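Local coordinates for protein fatty acid amide hydrolase (Candida albicans, PDB 6KVR) that probably hydrolyses the amide bond of monocarboxylic acid amides to a monocarboxylate and ammonium, as a member of the amidase signature family, at residues G266-R271 with R301-L306; P357-A362 with A539-Q544; L495-G500 with D564-D569. All blocks are in the same frame, centred on the assembly; numbering follows the deposited sequence.

Interaction 1 of 3, residues G266-R271 with R301-L306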
ATOM      1  N   GLY A 266       0.326 -12.994  28.752  1.00 25.09           N
ATOM      2  CA  GLY A 266       0.123 -11.998  29.783  1.00 28.75           C
ATOM      3  C   GLY A 266       0.709 -10.620  29.543  1.00 30.84           C
ATOM      4  O   GLY A 266       1.084  -9.954  30.516  1.00 30.38           O
ATOM      5  N   CYS A 267       0.785 -10.149  28.293  1.00 25.07           N
ATOM      6  CA  CYS A 267       1.246  -8.782  28.057  1.00 27.47           C
ATOM      7  C   CYS A 267       0.376  -8.146  26.981  1.00 26.38           C
ATOM      8  O   CYS A 267      -0.636  -8.715  26.557  1.00 30.39           O
ATOM      9  CB  CYS A 267       2.738  -8.747  27.702  1.00 31.61           C
ATOM     10  SG  CYS A 267       3.181  -9.710  26.262  1.00 35.06           S
ATOM     11  N   HIS A 268       0.754  -6.938  26.564  1.00 28.91           N
ATOM     12  CA  HIS A 268       0.031  -6.178  25.550  1.00 25.32           C
ATOM     13  C   HIS A 268       0.821  -6.187  24.249  1.00 29.20           C
ATOM     14  O   HIS A 268       2.053  -6.261  24.259  1.00 24.13           O
ATOM     15  CB  HIS A 268      -0.193  -4.717  25.956  1.00 25.04           C
ATOM     16  CG  HIS A 268      -0.802  -4.528  27.313  1.00 34.68           C
ATOM     17  ND1 HIS A 268      -2.054  -4.999  27.646  1.00 36.35           N
ATOM     18  CD2 HIS A 268      -0.341  -3.875  28.409  1.00 35.95           C
ATOM     19  CE1 HIS A 268      -2.331  -4.659  28.893  1.00 34.44           C
ATOM     20  NE2 HIS A 268      -1.310  -3.977  29.378  1.00 35.87           N
ATOM     21  N   GLY A 269       0.100  -6.092  23.125  1.00 25.80           N
ATOM     22  CA  GLY A 269       0.740  -6.134  21.825  1.00 23.90           C
ATOM     23  C   GLY A 269      -0.051  -5.403  20.764  1.00 27.39           C
ATOM     24  O   GLY A 269      -1.288  -5.457  20.758  1.00 25.43           O
ATOM     25  N   LEU A 270       0.643  -4.732  19.851  1.00 23.37           N
ATOM     26  CA  LEU A 270      -0.008  -3.966  18.792  1.00 23.46           C
ATOM     27  C   LEU A 270       0.348  -4.526  17.423  1.00 21.72           C
ATOM     28  O   LEU A 270       1.528  -4.570  17.056  1.00 22.32           O
ATOM     29  CB  LEU A 270       0.394  -2.496  18.856  1.00 22.47           C
ATOM     30  CG  LEU A 270      -0.169  -1.694  17.682  1.00 23.57           C
ATOM     31  CD1 LEU A 270      -1.700  -1.666  17.722  1.00 23.74           C
ATOM     32  CD2 LEU A 270       0.411  -0.271  17.686  1.00 26.25           C
ATOM     33  N   ARG A 271      -0.669  -4.937  16.670  1.00 24.41           N
ATOM     34  CA  ARG A 271      -0.518  -5.140  15.233  1.00 20.91           C
ATOM     35  C   ARG A 271      -0.886  -3.846  14.503  1.00 20.46           C
ATOM     36  O   ARG A 271      -2.072  -3.514  14.388  1.00 22.36           O
ATOM     37  CB  ARG A 271      -1.403  -6.283  14.739  1.00 23.83           C
ATOM     38  CG  ARG A 271      -1.188  -6.583  13.261  1.00 25.93           C
ATOM     39  CD  ARG A 271      -2.343  -7.287  12.561  1.00 24.56           C
ATOM     40  NE  ARG A 271      -3.190  -6.292  11.941  1.00 34.31           N
ATOM     41  CZ  ARG A 271      -3.094  -5.855  10.692  1.00 31.03           C
ATOM     42  NH1 ARG A 271      -2.286  -6.426   9.802  1.00 28.03           N
ATOM     43  NH2 ARG A 271      -3.815  -4.803  10.331  1.00 29.82           N
ATOM     44  N   ARG A 301       4.504  -4.394  28.612  1.00 26.79           N
ATOM     45  CA  ARG A 301       3.628  -4.554  29.758  1.00 30.20           C
ATOM     46  C   ARG A 301       2.867  -3.281  30.102  1.00 31.50           C
ATOM     47  O   ARG A 301       2.262  -3.216  31.176  1.00 32.55           O
ATOM     48  CB  ARG A 301       4.420  -5.056  30.963  1.00 30.03           C
ATOM     49  CG  ARG A 301       4.870  -6.506  30.781  1.00 31.79           C
ATOM     50  CD  ARG A 301       5.339  -7.097  32.085  1.00 28.01           C
ATOM     51  NE  ARG A 301       6.588  -6.471  32.482  1.00 34.66           N
ATOM     52  CZ  ARG A 301       7.011  -6.387  33.736  1.00 38.60           C
ATOM     53  NH1 ARG A 301       6.327  -6.932  34.736  1.00 34.29           N
ATOM     54  NH2 ARG A 301       8.145  -5.738  33.991  1.00 28.80           N
ATOM     55  N   SER A 302       2.862  -2.281  29.216  1.00 26.52           N
ATOM     56  CA  SER A 302       1.957  -1.149  29.374  1.00 33.13           C
ATOM     57  C   SER A 302       1.646  -0.534  28.012  1.00 31.71           C
ATOM     58  O   SER A 302       2.452  -0.594  27.081  1.00 30.56           O
ATOM     59  CB  SER A 302       2.529  -0.079  30.312  1.00 34.95           C
ATOM     60  OG  SER A 302       3.596   0.616  29.709  1.00 35.53           O
ATOM     61  N   ILE A 303       0.463   0.068  27.913  1.00 30.31           N
ATOM     62  CA  ILE A 303       0.076   0.707  26.661  1.00 30.77           C
ATOM     63  C   ILE A 303       0.919   1.950  26.393  1.00 36.41           C
ATOM     64  O   ILE A 303       1.233   2.241  25.232  1.00 35.31           O
ATOM     65  CB  ILE A 303      -1.429   1.015  26.677  1.00 28.85           C
ATOM     66  CG1 ILE A 303      -2.184  -0.240  27.108  1.00 32.13           C
ATOM     67  CG2 ILE A 303      -1.898   1.540  25.317  1.00 31.20           C
ATOM     68  CD1 ILE A 303      -2.350  -1.271  26.017  1.00 31.92           C
ATOM     69  N   ASP A 304       1.302   2.697  27.440  1.00 29.45           N
ATOM     70  CA  ASP A 304       2.242   3.809  27.276  1.00 35.04           C
ATOM     71  C   ASP A 304       3.473   3.381  26.492  1.00 33.07           C
ATOM     72  O   ASP A 304       3.970   4.121  25.634  1.00 32.49           O
ATOM     73  CB  ASP A 304       2.721   4.344  28.634  1.00 44.63           C
ATOM     74  CG  ASP A 304       1.598   4.743  29.559  1.00 44.84           C
ATOM     75  OD1 ASP A 304       0.470   4.990  29.085  1.00 54.28           O
ATOM     76  OD2 ASP A 304       1.868   4.807  30.782  1.00 54.36           O
ATOM     77  N   ASP A 305       3.993   2.198  26.805  1.00 32.05           N
ATOM     78  CA  ASP A 305       5.208   1.716  26.164  1.00 32.91           C
ATOM     79  C   ASP A 305       4.977   1.435  24.680  1.00 33.53           C
ATOM     80  O   ASP A 305       5.756   1.891  23.833  1.00 33.63           O
ATOM     81  CB  ASP A 305       5.702   0.491  26.925  1.00 31.52           C
ATOM     82  CG  ASP A 305       6.370   0.881  28.240  1.00 36.90           C
ATOM     83  OD1 ASP A 305       6.988   0.025  28.894  1.00 38.70           O
ATOM     84  OD2 ASP A 305       6.310   2.100  28.586  1.00 41.77           O
ATOM     85  N   LEU A 306       3.882   0.740  24.337  1.00 27.50           N
ATOM     86  CA  LEU A 306       3.484   0.629  22.930  1.00 28.51           C
ATOM     87  C   LEU A 306       3.437   2.000  22.270  1.00 32.08           C
ATOM     88  O   LEU A 306       3.941   2.182  21.162  1.00 26.14           O
ATOM     89  CB  LEU A 306       2.121  -0.055  22.814  1.00 26.68           C
ATOM     90  CG  LEU A 306       1.929  -1.426  23.476  1.00 25.53           C
ATOM     91  CD1 LEU A 306       0.641  -2.052  22.988  1.00 24.02           C
ATOM     92  CD2 LEU A 306       3.114  -2.330  23.173  1.00 26.77           C
TER

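Interaction 2 of 3, residues P357-A362 with A539-Q544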
ATOM      1  N   PRO A 357     -14.987 -21.346  27.876  1.00 27.41           N
ATOM      2  CA  PRO A 357     -15.603 -20.612  28.999  1.00 31.21           C
ATOM      3  C   PRO A 357     -14.779 -19.439  29.507  1.00 30.88           C
ATOM      4  O   PRO A 357     -15.358 -18.375  29.770  1.00 31.42           O
ATOM      5  CB  PRO A 357     -15.766 -21.696  30.073  1.00 29.93           C
ATOM      6  CG  PRO A 357     -16.089 -22.917  29.250  1.00 33.83           C
ATOM      7  CD  PRO A 357     -15.197 -22.804  28.021  1.00 28.80           C
ATOM      8  N   PRO A 358     -13.452 -19.561  29.694  1.00 31.17           N
ATOM      9  CA  PRO A 358     -12.719 -18.381  30.198  1.00 27.45           C
ATOM     10  C   PRO A 358     -12.802 -17.178  29.270  1.00 28.09           C
ATOM     11  O   PRO A 358     -12.935 -16.049  29.758  1.00 30.42           O
ATOM     12  CB  PRO A 358     -11.281 -18.887  30.360  1.00 28.89           C
ATOM     13  CG  PRO A 358     -11.192 -20.078  29.493  1.00 29.26           C
ATOM     14  CD  PRO A 358     -12.551 -20.718  29.537  1.00 32.44           C
ATOM     15  N   ILE A 359     -12.757 -17.389  27.951  1.00 26.30           N
ATOM     16  CA  ILE A 359     -12.859 -16.267  27.013  1.00 28.49           C
ATOM     17  C   ILE A 359     -14.259 -15.664  27.051  1.00 28.20           C
ATOM     18  O   ILE A 359     -14.424 -14.435  27.049  1.00 30.24           O
ATOM     19  CB  ILE A 359     -12.490 -16.701  25.577  1.00 25.00           C
ATOM     20  CG1 ILE A 359     -11.165 -17.480  25.540  1.00 26.16           C
ATOM     21  CG2 ILE A 359     -12.384 -15.485  24.681  1.00 27.92           C
ATOM     22  CD1 ILE A 359      -9.972 -16.700  26.070  1.00 22.87           C
ATOM     23  N   ARG A 360     -15.286 -16.513  27.060  1.00 25.88           N
ATOM     24  CA  ARG A 360     -16.646 -16.008  27.151  1.00 28.76           C
ATOM     25  C   ARG A 360     -16.827 -15.166  28.409  1.00 30.77           C
ATOM     26  O   ARG A 360     -17.366 -14.053  28.350  1.00 29.80           O
ATOM     27  CB  ARG A 360     -17.640 -17.164  27.122  1.00 30.70           C
ATOM     28  CG  ARG A 360     -19.112 -16.714  27.210  1.00 38.69           C
ATOM     29  CD  ARG A 360     -20.065 -17.889  27.041  1.00 34.01           C
ATOM     30  NE  ARG A 360     -19.782 -18.932  28.017  1.00 39.45           N
ATOM     31  CZ  ARG A 360     -20.244 -20.168  27.933  1.00 35.94           C
ATOM     32  NH1 ARG A 360     -21.016 -20.544  26.928  1.00 35.61           N
ATOM     33  NH2 ARG A 360     -19.932 -21.046  28.887  1.00 40.30           N
ATOM     34  N   ARG A 361     -16.348 -15.666  29.553  1.00 30.11           N
ATOM     35  CA  ARG A 361     -16.532 -14.945  30.810  1.00 30.15           C
ATOM     36  C   ARG A 361     -15.801 -13.608  30.787  1.00 33.11           C
ATOM     37  O   ARG A 361     -16.383 -12.565  31.113  1.00 35.18           O
ATOM     38  CB  ARG A 361     -16.059 -15.794  31.993  1.00 32.63           C
ATOM     39  CG  ARG A 361     -16.137 -15.074  33.336  1.00 37.46           C
ATOM     40  CD  ARG A 361     -15.901 -15.990  34.540  1.00 34.12           C
ATOM     41  NE  ARG A 361     -14.590 -16.618  34.517  1.00 32.65           N
ATOM     42  CZ  ARG A 361     -13.485 -16.082  35.019  1.00 35.85           C
ATOM     43  NH1 ARG A 361     -13.499 -14.903  35.616  1.00 32.53           N
ATOM     44  NH2 ARG A 361     -12.334 -16.745  34.910  1.00 32.65           N
ATOM     45  N   ALA A 362     -14.523 -13.614  30.386  1.00 29.96           N
ATOM     46  CA  ALA A 362     -13.749 -12.375  30.391  1.00 31.09           C
ATOM     47  C   ALA A 362     -14.328 -11.345  29.418  1.00 33.63           C
ATOM     48  O   ALA A 362     -14.409 -10.152  29.739  1.00 30.19           O
ATOM     49  CB  ALA A 362     -12.287 -12.671  30.068  1.00 29.89           C
ATOM     50  N   ALA A 539      -4.442 -19.323  33.286  1.00 29.39           N
ATOM     51  CA  ALA A 539      -3.922 -18.674  32.083  1.00 26.68           C
ATOM     52  C   ALA A 539      -4.565 -17.306  31.886  1.00 24.92           C
ATOM     53  O   ALA A 539      -5.783 -17.167  32.015  1.00 29.07           O
ATOM     54  CB  ALA A 539      -4.190 -19.535  30.854  1.00 21.83           C
ATOM     55  N   PRO A 540      -3.788 -16.290  31.527  1.00 26.81           N
ATOM     56  CA  PRO A 540      -4.371 -14.962  31.306  1.00 27.84           C
ATOM     57  C   PRO A 540      -5.303 -14.944  30.102  1.00 27.35           C
ATOM     58  O   PRO A 540      -5.160 -15.730  29.159  1.00 23.79           O
ATOM     59  CB  PRO A 540      -3.148 -14.068  31.075  1.00 29.24           C
ATOM     60  CG  PRO A 540      -2.059 -14.982  30.667  1.00 26.48           C
ATOM     61  CD  PRO A 540      -2.329 -16.313  31.321  1.00 26.89           C
ATOM     62  N   VAL A 541      -6.292 -14.050  30.158  1.00 25.36           N
ATOM     63  CA  VAL A 541      -7.189 -13.790  29.035  1.00 25.14           C
ATOM     64  C   VAL A 541      -6.860 -12.419  28.467  1.00 29.78           C
ATOM     65  O   VAL A 541      -6.993 -11.403  29.163  1.00 32.49           O
ATOM     66  CB  VAL A 541      -8.671 -13.838  29.425  1.00 26.75           C
ATOM     67  CG1 VAL A 541      -9.491 -13.478  28.198  1.00 27.03           C
ATOM     68  CG2 VAL A 541      -9.065 -15.205  29.923  1.00 29.53           C
ATOM     69  N   GLY A 542      -6.450 -12.381  27.210  1.00 24.15           N
ATOM     70  CA  GLY A 542      -6.260 -11.124  26.498  1.00 27.82           C
ATOM     71  C   GLY A 542      -7.246 -11.025  25.354  1.00 26.11           C
ATOM     72  O   GLY A 542      -7.565 -12.033  24.720  1.00 28.51           O
ATOM     73  N   LEU A 543      -7.718  -9.812  25.090  1.00 23.70           N
ATOM     74  CA  LEU A 543      -8.730  -9.572  24.069  1.00 22.05           C
ATOM     75  C   LEU A 543      -8.200  -8.580  23.037  1.00 23.82           C
ATOM     76  O   LEU A 543      -7.200  -7.894  23.269  1.00 29.16           O
ATOM     77  CB  LEU A 543     -10.025  -9.038  24.705  1.00 28.22           C
ATOM     78  CG  LEU A 543     -10.806  -9.897  25.707  1.00 27.68           C
ATOM     79  CD1 LEU A 543     -11.951  -9.080  26.299  1.00 21.74           C
ATOM     80  CD2 LEU A 543     -11.346 -11.188  25.073  1.00 23.13           C
ATOM     81  N   GLN A 544      -8.899  -8.474  21.905  1.00 22.73           N
ATOM     82  CA  GLN A 544      -8.479  -7.616  20.806  1.00 26.82           C
ATOM     83  C   GLN A 544      -9.380  -6.396  20.666  1.00 24.00           C
ATOM     84  O   GLN A 544     -10.611  -6.505  20.719  1.00 28.24           O
ATOM     85  CB  GLN A 544      -8.477  -8.373  19.480  1.00 21.46           C
ATOM     86  CG  GLN A 544      -7.452  -9.462  19.427  1.00 26.63           C
ATOM     87  CD  GLN A 544      -7.379 -10.057  18.043  1.00 28.25           C
ATOM     88  OE1 GLN A 544      -6.384  -9.882  17.344  1.00 27.63           O
ATOM     89  NE2 GLN A 544      -8.450 -10.725  17.619  1.00 21.60           N
TER

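Interaction 3 of 3, residues L495-G500 with D564-D569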
ATOM      1  N   LEU A 495      -5.128  -3.899  18.739  1.00 25.68           N
ATOM      2  CA  LEU A 495      -4.424  -4.014  20.009  1.00 19.95           C
ATOM      3  C   LEU A 495      -4.863  -5.288  20.713  1.00 20.77           C
ATOM      4  O   LEU A 495      -6.062  -5.527  20.891  1.00 25.12           O
ATOM      5  CB  LEU A 495      -4.708  -2.793  20.886  1.00 20.90           C
ATOM      6  CG  LEU A 495      -4.331  -2.832  22.373  1.00 28.74           C
ATOM      7  CD1 LEU A 495      -2.828  -2.810  22.544  1.00 27.09           C
ATOM      8  CD2 LEU A 495      -4.958  -1.646  23.117  1.00 24.20           C
ATOM      9  N   SER A 496      -3.897  -6.109  21.102  1.00 21.00           N
ATOM     10  CA  SER A 496      -4.143  -7.226  22.009  1.00 24.53           C
ATOM     11  C   SER A 496      -3.777  -6.763  23.417  1.00 24.60           C
ATOM     12  O   SER A 496      -2.634  -6.355  23.657  1.00 24.57           O
ATOM     13  CB  SER A 496      -3.326  -8.451  21.597  1.00 23.25           C
ATOM     14  OG  SER A 496      -3.588  -9.557  22.445  1.00 28.31           O
ATOM     15  N   PHE A 497      -4.747  -6.793  24.336  1.00 26.28           N
ATOM     16  CA  PHE A 497      -4.558  -6.234  25.674  1.00 29.78           C
ATOM     17  C   PHE A 497      -5.046  -7.196  26.754  1.00 27.19           C
ATOM     18  O   PHE A 497      -6.084  -7.847  26.592  1.00 27.70           O
ATOM     19  CB  PHE A 497      -5.280  -4.865  25.811  1.00 28.62           C
ATOM     20  CG  PHE A 497      -6.793  -4.960  25.881  1.00 30.88           C
ATOM     21  CD1 PHE A 497      -7.565  -4.958  24.722  1.00 27.62           C
ATOM     22  CD2 PHE A 497      -7.443  -5.025  27.109  1.00 26.34           C
ATOM     23  CE1 PHE A 497      -8.953  -5.032  24.786  1.00 29.31           C
ATOM     24  CE2 PHE A 497      -8.823  -5.107  27.187  1.00 23.93           C
ATOM     25  CZ  PHE A 497      -9.584  -5.104  26.024  1.00 28.46           C
ATOM     26  N   GLN A 498      -4.297  -7.278  27.861  1.00 29.68           N
ATOM     27  CA  GLN A 498      -4.725  -8.077  29.011  1.00 29.04           C
ATOM     28  C   GLN A 498      -5.958  -7.472  29.677  1.00 27.64           C
ATOM     29  O   GLN A 498      -6.054  -6.253  29.858  1.00 30.53           O
ATOM     30  CB  GLN A 498      -3.604  -8.191  30.041  1.00 27.16           C
ATOM     31  CG  GLN A 498      -2.489  -9.121  29.625  1.00 29.52           C
ATOM     32  CD  GLN A 498      -3.002 -10.481  29.196  1.00 31.17           C
ATOM     33  OE1 GLN A 498      -3.832 -11.091  29.874  1.00 31.39           O
ATOM     34  NE2 GLN A 498      -2.508 -10.968  28.058  1.00 29.30           N
ATOM     35  N   THR A 499      -6.905  -8.330  30.047  1.00 25.96           N
ATOM     36  CA  THR A 499      -8.105  -7.897  30.750  1.00 29.14           C
ATOM     37  C   THR A 499      -7.937  -7.852  32.267  1.00 32.46           C
ATOM     38  O   THR A 499      -8.776  -7.247  32.942  1.00 33.72           O
ATOM     39  CB  THR A 499      -9.280  -8.823  30.419  1.00 27.14           C
ATOM     40  OG1 THR A 499      -9.002 -10.133  30.924  1.00 25.64           O
ATOM     41  CG2 THR A 499      -9.479  -8.904  28.930  1.00 27.96           C
ATOM     42  N   GLY A 500      -6.878  -8.449  32.816  1.00 30.35           N
ATOM     43  CA  GLY A 500      -6.754  -8.641  34.248  1.00 29.62           C
ATOM     44  C   GLY A 500      -7.491  -9.852  34.774  1.00 35.93           C
ATOM     45  O   GLY A 500      -7.483 -10.092  35.990  1.00 35.42           O
ATOM     46  N   ASP A 564      -7.118   1.227  32.022  1.00 39.14           N
ATOM     47  CA  ASP A 564      -7.272   1.958  33.274  1.00 43.48           C
ATOM     48  C   ASP A 564      -8.645   1.707  33.885  1.00 37.51           C
ATOM     49  O   ASP A 564      -8.754   1.477  35.093  1.00 43.75           O
ATOM     50  CB  ASP A 564      -7.024   3.448  33.045  1.00 42.44           C
ATOM     51  CG  ASP A 564      -5.543   3.767  32.855  1.00 53.52           C
ATOM     52  OD1 ASP A 564      -4.714   2.827  32.934  1.00 53.55           O
ATOM     53  OD2 ASP A 564      -5.204   4.949  32.609  1.00 60.53           O
ATOM     54  N   LEU A 565      -9.697   1.704  33.064  1.00 36.73           N
ATOM     55  CA  LEU A 565     -11.014   1.311  33.551  1.00 35.09           C
ATOM     56  C   LEU A 565     -10.980  -0.058  34.227  1.00 40.66           C
ATOM     57  O   LEU A 565     -11.654  -0.274  35.243  1.00 40.34           O
ATOM     58  CB  LEU A 565     -12.011   1.298  32.401  1.00 35.09           C
ATOM     59  CG  LEU A 565     -13.342   0.635  32.769  1.00 42.95           C
ATOM     60  CD1 LEU A 565     -14.229   1.590  33.595  1.00 41.75           C
ATOM     61  CD2 LEU A 565     -14.064   0.094  31.543  1.00 37.51           C
ATOM     62  N   LEU A 566     -10.193  -0.994  33.686  1.00 34.36           N
ATOM     63  CA  LEU A 566     -10.164  -2.360  34.193  1.00 34.18           C
ATOM     64  C   LEU A 566      -9.175  -2.568  35.330  1.00 35.89           C
ATOM     65  O   LEU A 566      -9.114  -3.670  35.879  1.00 39.98           O
ATOM     66  CB  LEU A 566      -9.831  -3.342  33.064  1.00 33.29           C
ATOM     67  CG  LEU A 566     -10.899  -3.539  31.987  1.00 33.25           C
ATOM     68  CD1 LEU A 566     -10.355  -4.333  30.796  1.00 32.60           C
ATOM     69  CD2 LEU A 566     -12.110  -4.223  32.577  1.00 32.20           C
ATOM     70  N   GLY A 567      -8.380  -1.565  35.674  1.00 38.82           N
ATOM     71  CA  GLY A 567      -7.403  -1.726  36.730  1.00 34.06           C
ATOM     72  C   GLY A 567      -6.243  -2.639  36.392  1.00 39.80           C
ATOM     73  O   GLY A 567      -5.644  -3.225  37.301  1.00 38.36           O
ATOM     74  N   VAL A 568      -5.889  -2.762  35.116  1.00 33.87           N
ATOM     75  CA  VAL A 568      -4.828  -3.682  34.720  1.00 36.26           C
ATOM     76  C   VAL A 568      -3.470  -3.032  34.977  1.00 34.53           C
ATOM     77  O   VAL A 568      -3.143  -1.996  34.388  1.00 40.00           O
ATOM     78  CB  VAL A 568      -4.979  -4.096  33.248  1.00 40.74           C
ATOM     79  CG1 VAL A 568      -3.786  -4.939  32.813  1.00 33.84           C
ATOM     80  CG2 VAL A 568      -6.297  -4.859  33.046  1.00 33.25           C
ATOM     81  N   ASP A 569      -2.679  -3.638  35.862  1.00 34.48           N
ATOM     82  CA  ASP A 569      -1.314  -3.189  36.149  1.00 40.40           C
ATOM     83  C   ASP A 569      -0.425  -4.429  36.104  1.00 35.16           C
ATOM     84  O   ASP A 569      -0.358  -5.183  37.076  1.00 35.81           O
ATOM     85  CB  ASP A 569      -1.224  -2.468  37.506  1.00 41.44           C
ATOM     86  CG  ASP A 569       0.052  -1.597  37.648  1.00 48.24           C
ATOM     87  OD1 ASP A 569       1.132  -1.985  37.130  1.00 43.85           O
ATOM     88  OD2 ASP A 569      -0.032  -0.506  38.267  1.00 42.51           O
TER
HETATM   89  O   HOH W   1     -10.075  -6.553  35.508  1.00 39.55           O

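Interaction 1 of 3, residues G266-R271 with R301-L306
His-268 sets its CG anti to the carbonyl carbon (chi1 -51°), and Ile-303 and Leu-306 on the facing helix turn CG1 and CG the same way, so that an imidazole and two methyl tips meet between strand 268-271 and the first turn of helix 303-317. Ile-303 CD1 is laid over one face of the imidazole, 4.0 Å from the ring centroid and 18° off the normal. This is a CH-pi contact, displaced toward the rim at CG, and the two side chains cross at about a right angle. At the ring edge CD2 meets the backbone just before the helix: Ser-302 N lies in the ring plane, 3.7 Å from His-268 CD2, a contact and not a hydrogen bond. Leu-306 works one turn further along, and its CD1 reaches down to the strand, 4.1 Å from His-268 CB and 4.2 Å from Leu-270 CB, so one methyl covers the backbone at Gly-269.

No hydrogen bond joins the segments; the polar groups bond within the helix start or to other parts of the chain. Ser-302 is the N-cap of the helix, its OG taking a weak bond from Asp-305 N at 3.3 Å. The guanidinium of Arg-301 makes a salt bridge with Asp-83, and the carboxylate of Asp-305 is held by Ala-86 N and Thr-87 OG1.

The contact lies on the mixed sheet of the amidase fold, with Gly-269 about 10 Å, residue to residue, from Gly-256, a predicted substrate-binding position. Strand 295-300 pairs antiparallel with strand 268-271 and runs into this helix. From helix 552-565, Val-563 touches His-268 and Ile-303, and Leu-556 touches Leu-270 and Leu-306; Phe-497, Gln-498 and Leu-495 approach from strand 494-499.

Interaction 2 of 3, residues P357-A362 with A539-Q544
Val-541 is the knuckle on which the first turns of helix 357-372 rest. Its CG1 stands anti to the backbone N and its CG2 anti to the carbonyl carbon, a fork that offers both methyls to the helix. CG1 meets Ala-362 CB at 3.5 Å, tighter than ordinary carbon contact, and lies 3.9 Å from Ile-359 CD1. CG2 faces Pro-358, with the carbonyl O of that residue 4.0 Å away and its CB a little farther.

Ile-359 starts off alongside the strand, but chi1 of -49° and chi2 of -59° bring CD1 round to cross Val-541 obliquely. The other branch, CG2, faces Leu-543 CD2 at 4.4 Å. Leu-543, with CG anti to its carbonyl carbon and chi2 extended, sends CD1 toward the backbone of Ala-362. Small Ala-362 allows the close approach; the axes of helix 357-362 and strand 540-544 pass 8.9 Å apart, crossing at -59°.

Pro-466 of strand 462-466 and Ile-501 continue this packing, while Arg-360 and Arg-361 direct their charges to Asp-514 and Asp-508. With no hydrogen bond across and every touching residue buried, helix and sheet are held here by apolar shape matching.

Interaction 3 of 3, residues L495-G500 with D564-D569
Strand 494-499 turns a corner at Gly-500, whose phi is positive (82°), and there it passes the end of helix 552-565, which Gly-567 closes in a Schellman motif, bringing the CA atoms of Gly-500 and Val-568 to 5.3 Å. Val-568 makes the closest touch. Its CG2, anti to the carbonyl carbon, sits against the strand backbone, 3.4 Å from Thr-499 O, 3.5 Å from Gln-498 O and 3.6 Å from Gly-500 N, while CG1, anti to the backbone N, lies near Gln-498 O and CB. Leu-566 comes in beside it. With CG anti to its carbonyl carbon and chi2 extended, it puts CD1 at the edge of the Phe-497 ring, 4.0 Å from CE2, the two side chains crossing at about a right angle. Phe-497 itself holds the crowded rotamer, CG between backbone N and carbonyl carbon (chi1 72°).

Thr-499 OG1 is hydrogen-bonded to Val-541 O, and Gln-498 NE2 is taken up by Cys-267 O and Ala-263 O. Val-366 of helix 357-372 touches both Thr-499 and Leu-566.

A water donates to Thr-499 O at 3.0 Å and to Leu-566 O at 3.1 Å, bridging two backbone acceptors. The segments make no direct hydrogen bond, so the junction combines methyl groups packed on a carbonyl-lined backbone with this single water link.

In the fold
From the N terminus, interaction 1 comes first and closes the shortest loop: strand 268-271 is met by the start of helix 303-317 after strand 295-300 has passed beside it. Interaction 2 opens later, at helix 357-372, and closes on strand 540-546. Interaction 3 begins within that interval, at strand 494-499, and ends beyond it at the C-terminal tail, so these two loops cross while interaction 1 precedes both. All three reach one mixed sheet, in which strand 494-499 lies between 268-271 and 540-546. Hydrogen bonds of Gly-269 O with Ser-496 N and Leu-543 O with Phe-497 N join the three strands; the side-chain contacts set helices 303-317, 357-372 and the end of 552-565 against them.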